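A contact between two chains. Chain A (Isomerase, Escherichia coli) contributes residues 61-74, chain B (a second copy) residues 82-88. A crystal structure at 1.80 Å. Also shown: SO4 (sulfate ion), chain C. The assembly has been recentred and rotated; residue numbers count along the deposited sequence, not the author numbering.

Chain A 61-74: LAATFASTGTPSFF
Chain B (82-88) HGDLGMV

The contact joins the last turns of a helix in chain A, residues 61-67, and the strand that starts at Ser72(A), to a tight bend in chain B, where a 3-10 segment spans residues 85-87. No direct hydrogen bond crosses it; close packing and two bridging waters hold the 376 Å² together.

Met87(B) covers the most surface. Its side chain is extended (chi1 -57°, m; chi2 178°, t; chi3 175°, t), and this long, unbranched form lets it lie between helix and strand. CG lies 3.5 Å from Ala66(A) CB and 3.1 Å from Ser72(A) O, a carbonyl buried here without a polar partner. Further out, SD is 4.1 Å from Phe73(A) CB, and CE is 4.1 Å from Ala63(A) CA.

Ala66(A) points its CB toward chain B, and its single methyl suits so close an approach. Its CA stands 4.5 Å from that of Gly86(B) (phi/psi -63/-15), whose CA makes a CH...O contact with Ala66(A) O at 3.5 Å, with 160° at the hydrogen. An ideal CB on Gly86(B) would lie 2.0 Å from that oxygen, a clash, so glycine is what permits the approach. Water 2 donates to Ala66(A) O at 2.9 Å and to Gly86(B) O at 2.7 Å.

Gly83(B) repeats the theme. Gly83(B) CA is 4.3 Å from Ser67(A) CA, and an ideal CB on Gly83(B) would fall 2.8 Å from Ser67(A) CB; its phi/psi of 117/-27 independently favours glycine. Gly83(B) O approaches Ser67(A) CA at 3.6 Å while accepting from Gly86(B) N at 3.0 Å, which closes the bend. Beside it, Asp84(B) (chi1 -69°, m) starts away, but its carboxylate returns: water 1 donates to Asp84(B) OD1 at 2.6 Å and to Ala63(A) O at 2.9 Å.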

ATOM      1  N   LEU A  61       1.066 -10.360   8.095  1.00  6.43           N
ATOM      2  CA  LEU A  61       0.901 -10.768   9.511  1.00  6.59           C
ATOM      3  C   LEU A  61       0.013  -9.835  10.277  1.00  6.56           C
ATOM      4  O   LEU A  61      -0.813 -10.286  11.104  1.00  7.08           O
ATOM      5  CB  LEU A  61       2.289 -10.874  10.192  1.00  6.60           C
ATOM      6  CG  LEU A  61       3.194 -11.983   9.660  1.00  7.39           C
ATOM      7  CD1 LEU A  61       4.566 -12.025  10.355  1.00  7.71           C
ATOM      8  CD2 LEU A  61       2.481 -13.364   9.769  1.00  6.79           C
ATOM      9  N   ALA A  62       0.138  -8.529  10.046  1.00  6.12           N
ATOM     10  CA  ALA A  62      -0.760  -7.583  10.763  1.00  6.40           C
ATOM     11  C   ALA A  62      -2.215  -7.902  10.418  1.00  6.42           C
ATOM     12  O   ALA A  62      -3.074  -7.937  11.300  1.00  6.55           O
ATOM     13  CB  ALA A  62      -0.412  -6.104  10.337  1.00  6.28           C
ATOM     14  N   ALA A  63      -2.474  -8.160   9.128  1.00  6.48           N
ATOM     15  CA  ALA A  63      -3.860  -8.476   8.668  1.00  7.00           C
ATOM     16  C   ALA A  63      -4.384  -9.790   9.324  1.00  7.24           C
ATOM     17  O   ALA A  63      -5.523  -9.841   9.822  1.00  6.93           O
ATOM     18  CB  ALA A  63      -3.916  -8.560   7.133  1.00  6.88           C
ATOM     19  N   THR A  64      -3.530 -10.801   9.349  1.00  7.02           N
ATOM     20  CA  THR A  64      -3.872 -12.090   9.929  1.00  8.10           C
ATOM     21  C   THR A  64      -4.118 -11.974  11.443  1.00  7.61           C
ATOM     22  O   THR A  64      -5.129 -12.517  11.975  1.00  8.22           O
ATOM     23  CB  THR A  64      -2.814 -13.131   9.540  1.00  9.03           C
ATOM     24  OG1 THR A  64      -3.057 -13.436   8.139  1.00 10.15           O
ATOM     25  CG2 THR A  64      -3.042 -14.463  10.327  1.00  9.26           C
ATOM     26  N   PHE A  65      -3.236 -11.238  12.135  1.00  7.64           N
ATOM     27  CA  PHE A  65      -3.486 -10.978  13.564  1.00  7.84           C
ATOM     28  C   PHE A  65      -4.857 -10.357  13.771  1.00  8.10           C
ATOM     29  O   PHE A  65      -5.638 -10.856  14.619  1.00  8.48           O
ATOM     30  CB  PHE A  65      -2.426 -10.000  14.162  1.00  8.40           C
ATOM     31  CG  PHE A  65      -1.202 -10.691  14.723  1.00  9.47           C
ATOM     32  CD1 PHE A  65      -0.473 -11.628  13.998  1.00  9.00           C
ATOM     33  CD2 PHE A  65      -0.762 -10.322  16.005  1.00 11.00           C
ATOM     34  CE1 PHE A  65       0.700 -12.260  14.539  1.00  9.89           C
ATOM     35  CE2 PHE A  65       0.403 -10.920  16.564  1.00 12.63           C
ATOM     36  CZ  PHE A  65       1.116 -11.909  15.834  1.00 11.34           C
ATOM     37  N   ALA A  66      -5.148  -9.252  13.067  1.00  7.89           N
ATOM     38  CA  ALA A  66      -6.417  -8.528  13.225  1.00  8.36           C
ATOM     39  C   ALA A  66      -7.649  -9.385  12.918  1.00  8.87           C
ATOM     40  O   ALA A  66      -8.627  -9.361  13.695  1.00  9.50           O
ATOM     41  CB  ALA A  66      -6.449  -7.271  12.311  1.00  7.93           C
ATOM     42  N   SER A  67      -7.563 -10.163  11.853  1.00  9.15           N
ATOM     43  CA  SER A  67      -8.717 -10.935  11.356  1.00 10.50           C
ATOM     44  C   SER A  67      -9.020 -12.090  12.301  1.00 11.09           C
ATOM     45  O   SER A  67     -10.125 -12.666  12.244  1.00 12.59           O
ATOM     46  CB  SER A  67      -8.456 -11.471   9.961  1.00 12.09           C
ATOM     47  OG  SER A  67      -7.396 -12.389   9.993  1.00 14.11           O
ATOM     48  N   THR A  68      -8.046 -12.428  13.147  1.00  9.94           N
ATOM     49  CA  THR A  68      -8.180 -13.525  14.123  1.00  9.23           C
ATOM     50  C   THR A  68      -8.224 -13.069  15.563  1.00  9.39           C
ATOM     51  O   THR A  68      -8.111 -13.913  16.475  1.00  9.82           O
ATOM     52  CB  THR A  68      -7.081 -14.604  13.943  1.00  9.32           C
ATOM     53  OG1 THR A  68      -5.787 -14.039  14.218  1.00  9.03           O
ATOM     54  CG2 THR A  68      -7.123 -15.202  12.478  1.00  9.69           C
ATOM     55  N   GLY A  69      -8.454 -11.766  15.779  1.00  9.78           N
ATOM     56  CA  GLY A  69      -8.844 -11.235  17.093  1.00 10.02           C
ATOM     57  C   GLY A  69      -7.767 -10.519  17.868  1.00 10.66           C
ATOM     58  O   GLY A  69      -7.990 -10.225  19.007  1.00 11.25           O
ATOM     59  N   THR A  70      -6.610 -10.237  17.250  1.00  9.88           N
ATOM     60  CA  THR A  70      -5.548  -9.471  17.915  1.00  9.95           C
ATOM     61  C   THR A  70      -5.371  -8.147  17.119  1.00 10.26           C
ATOM     62  O   THR A  70      -4.743  -8.182  16.029  1.00  9.27           O
ATOM     63  CB  THR A  70      -4.226 -10.261  17.915  1.00  9.98           C
ATOM     64  OG1 THR A  70      -4.397 -11.491  18.657  1.00 11.27           O
ATOM     65  CG2 THR A  70      -3.095  -9.429  18.580  1.00 10.78           C
ATOM     66  N   PRO A  71      -5.941  -7.027  17.621  1.00 10.42           N
ATOM     67  CA  PRO A  71      -5.902  -5.773  16.886  1.00  9.88           C
ATOM     68  C   PRO A  71      -4.419  -5.437  16.561  1.00  9.08           C
ATOM     69  O   PRO A  71      -3.565  -5.553  17.428  1.00  8.64           O
ATOM     70  CB  PRO A  71      -6.515  -4.749  17.883  1.00 12.83           C
ATOM     71  CG  PRO A  71      -7.590  -5.629  18.515  1.00 11.94           C
ATOM     72  CD  PRO A  71      -6.817  -6.909  18.823  1.00 11.39           C
ATOM     73  N   SER A  72      -4.201  -5.135  15.291  1.00  8.27           N
ATOM     74  CA  SER A  72      -2.820  -5.020  14.725  1.00  8.44           C
ATOM     75  C   SER A  72      -2.860  -4.225  13.434  1.00  8.74           C
ATOM     76  O   SER A  72      -3.838  -4.316  12.717  1.00  9.33           O
ATOM     77  CB  SER A  72      -2.326  -6.439  14.427  1.00  8.24           C
ATOM     78  OG  SER A  72      -0.998  -6.413  13.948  1.00  9.36           O
ATOM     79  N   PHE A  73      -1.810  -3.470  13.106  1.00  8.23           N
ATOM     80  CA  PHE A  73      -1.737  -2.856  11.781  1.00  7.97           C
ATOM     81  C   PHE A  73      -0.251  -2.688  11.427  1.00  7.95           C
ATOM     82  O   PHE A  73       0.617  -2.962  12.263  1.00  7.27           O
ATOM     83  CB  PHE A  73      -2.495  -1.503  11.644  1.00  8.65           C
ATOM     84  CG  PHE A  73      -1.938  -0.389  12.523  1.00  9.30           C
ATOM     85  CD1 PHE A  73      -2.226  -0.329  13.906  1.00 10.48           C
ATOM     86  CD2 PHE A  73      -1.172   0.627  11.971  1.00 10.05           C
ATOM     87  CE1 PHE A  73      -1.700   0.682  14.741  1.00 10.99           C
ATOM     88  CE2 PHE A  73      -0.652   1.683  12.783  1.00  9.78           C
ATOM     89  CZ  PHE A  73      -0.877   1.704  14.171  1.00 11.10           C
ATOM     90  N   PHE A  74       0.000  -2.354  10.164  1.00  7.13           N
ATOM     91  CA  PHE A  74       1.372  -2.273   9.639  1.00  6.72           C
ATOM     92  C   PHE A  74       1.764  -0.812   9.455  1.00  6.71           C
ATOM     93  O   PHE A  74       0.974  -0.005   8.931  1.00  6.30           O
ATOM     94  CB  PHE A  74       1.400  -3.004   8.288  1.00  7.45           C
ATOM     95  CG  PHE A  74       2.703  -2.796   7.505  1.00  8.00           C
ATOM     96  CD1 PHE A  74       3.879  -3.461   7.902  1.00  8.81           C
ATOM     97  CD2 PHE A  74       2.751  -1.947   6.402  1.00  8.77           C
ATOM     98  CE1 PHE A  74       5.092  -3.300   7.189  1.00  8.54           C
ATOM     99  CE2 PHE A  74       3.980  -1.818   5.633  1.00  8.80           C
ATOM    100  CZ  PHE A  74       5.133  -2.473   6.061  1.00  9.14           C
TER
ATOM    101  N   HIS B  82     -12.542  -8.059   4.430  1.00  8.88           N
ATOM    102  CA  HIS B  82     -11.720  -9.300   4.379  1.00  9.29           C
ATOM    103  C   HIS B  82     -10.919  -9.466   5.665  1.00  9.69           C
ATOM    104  O   HIS B  82      -9.898 -10.176   5.643  1.00 11.11           O
ATOM    105  CB  HIS B  82     -10.851  -9.310   3.108  1.00 10.49           C
ATOM    106  CG  HIS B  82     -11.658  -9.429   1.844  1.00 12.07           C
ATOM    107  ND1 HIS B  82     -11.801 -10.610   1.171  1.00 15.33           N
ATOM    108  CD2 HIS B  82     -12.376  -8.519   1.142  1.00 13.04           C
ATOM    109  CE1 HIS B  82     -12.594 -10.446   0.125  1.00 17.38           C
ATOM    110  NE2 HIS B  82     -12.953  -9.175   0.080  1.00 15.17           N
ATOM    111  N   GLY B  83     -11.417  -8.931   6.798  1.00  8.80           N
ATOM    112  CA  GLY B  83     -10.741  -9.149   8.046  1.00  9.14           C
ATOM    113  C   GLY B  83     -10.207  -7.908   8.723  1.00  8.91           C
ATOM    114  O   GLY B  83     -10.063  -7.895   9.949  1.00  8.72           O
ATOM    115  N   ASP B  84      -9.894  -6.847   7.946  1.00  8.20           N
ATOM    116  CA  ASP B  84      -9.193  -5.713   8.549  1.00  8.35           C
ATOM    117  C   ASP B  84     -10.132  -4.889   9.445  1.00  8.58           C
ATOM    118  O   ASP B  84      -9.653  -4.017  10.156  1.00  7.90           O
ATOM    119  CB  ASP B  84      -8.525  -4.787   7.483  1.00  8.61           C
ATOM    120  CG  ASP B  84      -7.360  -5.397   6.780  1.00 10.95           C
ATOM    121  OD1 ASP B  84      -7.133  -6.615   6.844  1.00 13.23           O
ATOM    122  OD2 ASP B  84      -6.587  -4.635   6.123  1.00 10.61           O
ATOM    123  N   LEU B  85     -11.443  -5.148   9.420  1.00  8.88           N
ATOM    124  CA  LEU B  85     -12.299  -4.568  10.484  1.00  9.04           C
ATOM    125  C   LEU B  85     -11.797  -4.912  11.910  1.00  8.53           C
ATOM    126  O   LEU B  85     -12.010  -4.151  12.868  1.00  8.36           O
ATOM    127  CB  LEU B  85     -13.736  -5.039  10.246  1.00  9.70           C
ATOM    128  CG  LEU B  85     -14.478  -4.196   9.219  1.00 10.53           C
ATOM    129  CD1 LEU B  85     -15.659  -5.052   8.683  1.00 11.72           C
ATOM    130  CD2 LEU B  85     -14.893  -2.802   9.761  1.00 11.77           C
ATOM    131  N   GLY B  86     -11.051  -6.034  12.045  1.00  7.98           N
ATOM    132  CA  GLY B  86     -10.414  -6.401  13.291  1.00  8.05           C
ATOM    133  C   GLY B  86      -9.370  -5.423  13.775  1.00  8.52           C
ATOM    134  O   GLY B  86      -8.979  -5.457  14.983  1.00  8.93           O
ATOM    135  N   MET B  87      -8.928  -4.512  12.883  1.00  7.91           N
ATOM    136  CA  MET B  87      -8.010  -3.449  13.321  1.00  8.48           C
ATOM    137  C   MET B  87      -8.647  -2.353  14.185  1.00  9.77           C
ATOM    138  O   MET B  87      -7.924  -1.659  14.915  1.00 10.90           O
ATOM    139  CB  MET B  87      -7.285  -2.818  12.108  1.00  8.09           C
ATOM    140  CG  MET B  87      -6.545  -3.898  11.324  1.00  7.80           C
ATOM    141  SD  MET B  87      -5.765  -3.148   9.887  1.00  9.19           S
ATOM    142  CE  MET B  87      -4.876  -4.602   9.274  1.00  8.69           C
ATOM    143  N   VAL B  88      -9.977  -2.233  14.116  1.00 10.53           N
ATOM    144  CA  VAL B  88     -10.750  -1.148  14.749  1.00 10.89           C
ATOM    145  C   VAL B  88     -11.173  -1.665  16.125  1.00 13.44           C
ATOM    146  O   VAL B  88     -11.789  -2.746  16.200  1.00 14.39           O
ATOM    147  CB  VAL B  88     -12.005  -0.820  13.913  1.00 12.36           C
ATOM    148  CG1 VAL B  88     -12.817   0.330  14.571  1.00 11.98           C
ATOM    149  CG2 VAL B  88     -11.583  -0.441  12.488  1.00 11.53           C
TER
HETATM  150  S   SO4 C 201      -9.295 -13.159   2.775  1.00 29.33           S
HETATM  151  O1  SO4 C 201      -8.470 -11.991   3.248  1.00 29.07           O
HETATM  152  O2  SO4 C 201      -8.399 -13.814   1.787  1.00 31.59           O
HETATM  153  O3  SO4 C 201      -9.631 -14.042   3.946  1.00 26.63           O
HETATM  154  O4  SO4 C 201     -10.650 -12.869   2.094  1.00 25.80           O
HETATM  155  O   HOH W   1      -7.500  -8.984   7.912  1.00 14.07           O
HETATM  156  O   HOH W   2      -8.879  -7.929  16.166  1.00  9.61           O